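Local structure of chorismate mutase (Paraburkholderia phymatum, 5TS9) at residues A[72-84]-A[157-169]. The protein probably catalyses the rearrangement of chorismate to prephenate. Residues are numbered along the deposited sequence; the frame is centred on the assembly and turned at random. Where two conformers were deposited one is given.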
loop_
_atom_site.group_PDB
_atom_site.type_symbol
_atom_site.label_atom_id
_atom_site.label_comp_id
_atom_site.label_asym_id
_atom_site.label_seq_id
_atom_site.Cartn_x
_atom_site.Cartn_y
_atom_site.Cartn_z
ATOM N N ASN A 72 -12.345 2.923 7.828
ATOM C CA ASN A 72 -11.107 2.152 7.882
ATOM C C ASN A 72 -11.049 1.135 6.754
ATOM O O ASN A 72 -10.010 0.982 6.093
ATOM C CB ASN A 72 -10.985 1.441 9.229
ATOM C CG ASN A 72 -10.756 2.412 10.380
ATOM O OD1 ASN A 72 -10.399 3.574 10.169
ATOM N ND2 ASN A 72 -10.943 1.931 11.600
ATOM N N ILE A 73 -12.148 0.401 6.557
ATOM C CA ILE A 73 -12.184 -0.653 5.542
ATOM C C ILE A 73 -11.983 -0.064 4.151
ATOM O O ILE A 73 -11.225 -0.603 3.334
ATOM C CB ILE A 73 -13.507 -1.442 5.627
ATOM C CG1 ILE A 73 -13.571 -2.302 6.910
ATOM C CG2 ILE A 73 -13.700 -2.315 4.372
ATOM C CD1 ILE A 73 -12.634 -3.507 6.899
ATOM N N PHE A 74 -12.669 1.034 3.849
ATOM C CA PHE A 74 -12.563 1.539 2.491
ATOM C C PHE A 74 -11.314 2.384 2.286
ATOM O O PHE A 74 -10.804 2.425 1.161
ATOM C CB PHE A 74 -13.851 2.260 2.104
ATOM C CG PHE A 74 -14.940 1.297 1.706
ATOM C CD1 PHE A 74 -15.710 0.665 2.678
ATOM C CD2 PHE A 74 -15.136 0.958 0.373
ATOM C CE1 PHE A 74 -16.690 -0.259 2.329
ATOM C CE2 PHE A 74 -16.103 0.043 0.005
ATOM C CZ PHE A 74 -16.887 -0.578 0.990
ATOM N N SER A 75 -10.782 3.031 3.331
ATOM C CA SER A 75 -9.424 3.571 3.205
ATOM C C SER A 75 -8.452 2.461 2.855
ATOM O O SER A 75 -7.609 2.620 1.968
ATOM C CB SER A 75 -8.964 4.259 4.493
ATOM O OG SER A 75 -9.919 5.203 4.961
ATOM N N ASP A 76 -8.589 1.308 3.510
ATOM C CA ASP A 76 -7.750 0.162 3.163
ATOM C C ASP A 76 -7.959 -0.269 1.717
ATOM O O ASP A 76 -6.994 -0.617 1.034
ATOM C CB ASP A 76 -8.024 -1.002 4.123
ATOM C CG ASP A 76 -7.466 -0.742 5.528
ATOM O OD1 ASP A 76 -6.530 0.106 5.660
ATOM O OD2 ASP A 76 -7.947 -1.390 6.487
ATOM N N GLN A 77 -9.208 -0.259 1.239
ATOM C CA GLN A 77 -9.480 -0.644 -0.147
ATOM C C GLN A 77 -8.828 0.306 -1.131
ATOM O O GLN A 77 -8.312 -0.132 -2.171
ATOM C CB GLN A 77 -10.988 -0.677 -0.434
ATOM C CG GLN A 77 -11.816 -1.623 0.412
ATOM C CD GLN A 77 -11.160 -2.970 0.626
ATOM O OE1 GLN A 77 -11.095 -3.799 -0.284
ATOM N NE2 GLN A 77 -10.704 -3.217 1.849
ATOM N N VAL A 78 -8.886 1.616 -0.863
ATOM C CA VAL A 78 -8.327 2.530 -1.854
ATOM C C VAL A 78 -6.801 2.487 -1.827
ATOM O O VAL A 78 -6.168 2.578 -2.877
ATOM C CB VAL A 78 -8.875 3.956 -1.672
ATOM C CG1 VAL A 78 -10.378 3.960 -1.837
ATOM C CG2 VAL A 78 -8.501 4.502 -0.327
ATOM N N GLU A 79 -6.185 2.269 -0.664
ATOM C CA GLU A 79 -4.725 2.146 -0.615
ATOM C C GLU A 79 -4.248 0.876 -1.306
ATOM O O GLU A 79 -3.206 0.876 -1.964
ATOM C CB GLU A 79 -4.226 2.167 0.835
ATOM C CG GLU A 79 -4.450 3.482 1.552
ATOM C CD GLU A 79 -3.698 4.625 0.912
ATOM O OE1 GLU A 79 -2.564 4.403 0.436
ATOM O OE2 GLU A 79 -4.233 5.744 0.879
ATOM N N ALA A 80 -4.973 -0.235 -1.148
ATOM C CA ALA A 80 -4.550 -1.444 -1.851
ATOM C C ALA A 80 -4.665 -1.241 -3.360
ATOM O O ALA A 80 -3.805 -1.685 -4.131
ATOM C CB ALA A 80 -5.392 -2.642 -1.404
ATOM N N ASN A 81 -5.713 -0.546 -3.785
ATOM C CA ASN A 81 -5.901 -0.278 -5.207
ATOM C C ASN A 81 -4.767 0.587 -5.756
ATOM O O ASN A 81 -4.221 0.305 -6.827
ATOM C CB ASN A 81 -7.268 0.377 -5.409
ATOM C CG ASN A 81 -7.923 -0.037 -6.721
ATOM O OD1 ASN A 81 -7.626 0.522 -7.778
ATOM N ND2 ASN A 81 -8.806 -1.021 -6.655
ATOM N N LYS A 82 -4.390 1.643 -5.033
ATOM C CA LYS A 82 -3.250 2.452 -5.468
ATOM C C LYS A 82 -1.948 1.649 -5.475
ATOM O O LYS A 82 -1.115 1.838 -6.359
ATOM C CB LYS A 82 -3.115 3.698 -4.585
ATOM C CG LYS A 82 -4.388 4.574 -4.602
ATOM C CD LYS A 82 -4.186 5.927 -3.921
ATOM C CE LYS A 82 -3.989 5.752 -2.429
ATOM N NZ LYS A 82 -3.857 7.111 -1.762
ATOM N N GLU A 83 -1.744 0.757 -4.496
ATOM C CA GLU A 83 -0.561 -0.109 -4.496
ATOM C C GLU A 83 -0.402 -0.832 -5.828
ATOM O O GLU A 83 0.691 -0.886 -6.410
ATOM C CB GLU A 83 -0.670 -1.126 -3.355
ATOM C CG GLU A 83 0.420 -2.169 -3.330
ATOM C CD GLU A 83 0.363 -3.071 -2.090
ATOM O OE1 GLU A 83 1.265 -3.907 -1.922
ATOM O OE2 GLU A 83 -0.581 -2.947 -1.282
ATOM N N VAL A 84 -1.491 -1.410 -6.318
ATOM C CA VAL A 84 -1.440 -2.103 -7.599
ATOM C C VAL A 84 -1.185 -1.104 -8.725
ATOM O O VAL A 84 -0.320 -1.321 -9.575
ATOM C CB VAL A 84 -2.735 -2.901 -7.828
ATOM C CG1 VAL A 84 -2.773 -3.495 -9.236
ATOM C CG2 VAL A 84 -2.835 -4.022 -6.792
ATOM N N LEU A 157 2.010 -9.605 -6.792
ATOM C CA LEU A 157 1.612 -8.216 -6.572
ATOM C C LEU A 157 0.180 -8.123 -6.058
ATOM O O LEU A 157 -0.106 -7.392 -5.100
ATOM C CB LEU A 157 1.738 -7.412 -7.872
ATOM C CG LEU A 157 1.078 -6.021 -7.899
ATOM C CD1 LEU A 157 1.698 -5.054 -6.863
ATOM C CD2 LEU A 157 1.137 -5.372 -9.313
ATOM N N HIS A 158 -0.741 -8.822 -6.719
ATOM C CA HIS A 158 -2.147 -8.718 -6.337
ATOM C C HIS A 158 -2.422 -9.398 -5.000
ATOM O O HIS A 158 -3.265 -8.920 -4.233
ATOM C CB HIS A 158 -3.024 -9.302 -7.428
ATOM C CG HIS A 158 -3.121 -8.432 -8.641
ATOM N ND1 HIS A 158 -2.133 -8.383 -9.607
ATOM C CD2 HIS A 158 -4.077 -7.556 -9.034
ATOM C CE1 HIS A 158 -2.487 -7.525 -10.550
ATOM N NE2 HIS A 158 -3.663 -7.010 -10.227
ATOM N N ARG A 159 -1.725 -10.492 -4.692
ATOM C CA ARG A 159 -1.910 -11.091 -3.370
ATOM C C ARG A 159 -1.377 -10.171 -2.279
ATOM O O ARG A 159 -2.011 -10.007 -1.223
ATOM C CB ARG A 159 -1.236 -12.463 -3.303
ATOM C CG ARG A 159 -1.551 -13.233 -2.008
ATOM C CD ARG A 159 -0.920 -14.639 -2.003
ATOM N NE ARG A 159 0.369 -14.614 -1.323
ATOM C CZ ARG A 159 1.547 -14.711 -1.932
ATOM N NH1 ARG A 159 1.607 -14.861 -3.248
ATOM N NH2 ARG A 159 2.671 -14.670 -1.224
ATOM N N ALA A 160 -0.215 -9.555 -2.517
ATOM C CA ALA A 160 0.325 -8.601 -1.551
ATOM C C ALA A 160 -0.669 -7.482 -1.282
ATOM O O ALA A 160 -0.904 -7.110 -0.124
ATOM C CB ALA A 160 1.651 -8.029 -2.052
ATOM N N ALA A 161 -1.289 -6.956 -2.334
ATOM C CA ALA A 161 -2.243 -5.876 -2.163
ATOM C C ALA A 161 -3.576 -6.384 -1.626
ATOM O O ALA A 161 -4.297 -5.631 -0.954
ATOM C CB ALA A 161 -2.426 -5.124 -3.495
ATOM N N LEU A 162 -3.924 -7.653 -1.878
ATOM C CA LEU A 162 -5.079 -8.212 -1.178
ATOM C C LEU A 162 -4.814 -8.269 0.330
ATOM O O LEU A 162 -5.690 -7.930 1.135
ATOM C CB LEU A 162 -5.429 -9.605 -1.730
ATOM C CG LEU A 162 -6.744 -10.233 -1.228
ATOM C CD1 LEU A 162 -7.876 -9.234 -1.268
ATOM C CD2 LEU A 162 -7.118 -11.457 -2.042
ATOM N N ASP A 163 -3.596 -8.647 0.729
ATOM C CA ASP A 163 -3.231 -8.608 2.152
ATOM C C ASP A 163 -3.342 -7.192 2.724
ATOM O O ASP A 163 -3.663 -7.019 3.905
ATOM C CB ASP A 163 -1.801 -9.113 2.359
ATOM C CG ASP A 163 -1.661 -10.656 2.255
ATOM O OD1 ASP A 163 -2.573 -11.420 2.660
ATOM O OD2 ASP A 163 -0.588 -11.096 1.797
ATOM N N ARG A 164 -3.063 -6.167 1.912
ATOM C CA ARG A 164 -3.263 -4.792 2.359
ATOM C C ARG A 164 -4.747 -4.486 2.510
ATOM O O ARG A 164 -5.161 -3.809 3.462
ATOM C CB ARG A 164 -2.605 -3.819 1.360
ATOM C CG ARG A 164 -2.810 -2.321 1.675
ATOM C CD ARG A 164 -1.998 -1.916 2.915
ATOM N NE ARG A 164 -2.154 -0.514 3.308
ATOM C CZ ARG A 164 -3.183 -0.057 4.012
ATOM N NH1 ARG A 164 -4.159 -0.891 4.373
ATOM N NH2 ARG A 164 -3.248 1.234 4.341
ATOM N N ALA A 165 -5.574 -4.996 1.593
ATOM C CA ALA A 165 -6.995 -4.649 1.622
ATOM C C ALA A 165 -7.724 -5.249 2.822
ATOM O O ALA A 165 -8.641 -4.620 3.357
ATOM C CB ALA A 165 -7.671 -5.085 0.322
ATOM N N VAL A 166 -7.337 -6.443 3.269
ATOM C CA VAL A 166 -8.027 -7.139 4.359
ATOM C C VAL A 166 -7.518 -6.703 5.731
ATOM O O VAL A 166 -7.898 -7.280 6.760
ATOM C CB VAL A 166 -7.871 -8.665 4.210
ATOM C CG1 VAL A 166 -8.447 -9.130 2.880
ATOM C CG2 VAL A 166 -6.396 -9.067 4.367
ATOM N N ALA A 167 -6.657 -5.682 5.743
ATOM C CA ALA A 167 -5.902 -5.279 6.934
ATOM C C ALA A 167 -6.751 -5.163 8.198
ATOM O O ALA A 167 -6.300 -5.535 9.293
ATOM C CB ALA A 167 -5.206 -3.945 6.651
ATOM N N ARG A 168 -7.946 -4.601 8.102
ATOM C CA ARG A 168 -8.714 -4.343 9.319
ATOM C C ARG A 168 -10.086 -5.021 9.303
ATOM O O ARG A 168 -11.049 -4.528 9.900
ATOM C CB ARG A 168 -8.826 -2.840 9.558
ATOM C CG ARG A 168 -7.438 -2.208 9.647
ATOM C CD ARG A 168 -7.461 -0.761 10.064
ATOM N NE ARG A 168 -7.608 0.091 8.900
ATOM C CZ ARG A 168 -7.512 1.417 8.924
ATOM N NH1 ARG A 168 -7.268 2.058 10.068
ATOM N NH2 ARG A 168 -7.650 2.098 7.797
ATOM N N ILE A 169 -10.192 -6.160 8.622
ATOM C CA ILE A 169 -11.327 -7.047 8.870
ATOM C C ILE A 169 -11.341 -7.473 10.335
ATOM O O ILE A 169 -12.352 -7.349 11.040
ATOM C CB ILE A 169 -11.261 -8.267 7.939
ATOM C CG1 ILE A 169 -11.476 -7.846 6.482
ATOM C CG2 ILE A 169 -12.264 -9.324 8.368
ATOM C CD1 ILE A 169 -11.299 -9.008 5.513
HETATM O O HOH W 1 -8.023 5.009 8.086
HETATM O O HOH W 2 -9.418 -3.580 5.871
HETATM O O HOH W 3 -5.500 2.736 5.129
#
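The guanidinium of Arg-168 has Asn-72 stacked on one face: Asn-72 CB sits above its middle, 3.5 Å from Arg-168 CZ, and the amide lies nearly parallel to it, the planes 17° apart. At the edge, in the guanidinium plane, Arg-168 NE gives a straight bond to the syn side of Asp-76 OD2 (2.9 Å), though tilted out of the carboxylate plane, while NH2 reaches Asp-76 OD1 and the carbonyl of Asn-72 only weakly. The second guanidinium, that of Arg-164, carries Glu-79 CB on one face near its border and turns its edge to Asp-76: NH1 meets OD1 at 2.9 Å from above the carboxylate plane. A bend at chi2 (71°) swings the Arg-164 chain round to get there, a knob in the hole formed by Asp-76, Glu-79, Ala-80 and Glu-83. Two waters also donate to Asp-76, one of them bridging to Ala-165 O and Arg-168 N. Gln-77 NE2 binds that same Ala-165 O at 2.9 Å, tying the last turn of helix 156-165 to helix 67-95; its bond to Ile-73 O fixes the amide. Farther along, small residues let the backbones close in: Ala-80 CB touches Ala-165 CB at 3.8 Å, and Val-84 CG2 packs on Ala-161 CB. Arg-164 NH2 also pairs with Glu-79 of the second subunit. This is an antiparallel helix pair, crossing at 162°, with an Asp-76/Arg-164/Arg-168 salt-bridge network at the C-terminal end of helix 156-165, within an all-helical chorismate mutase fold.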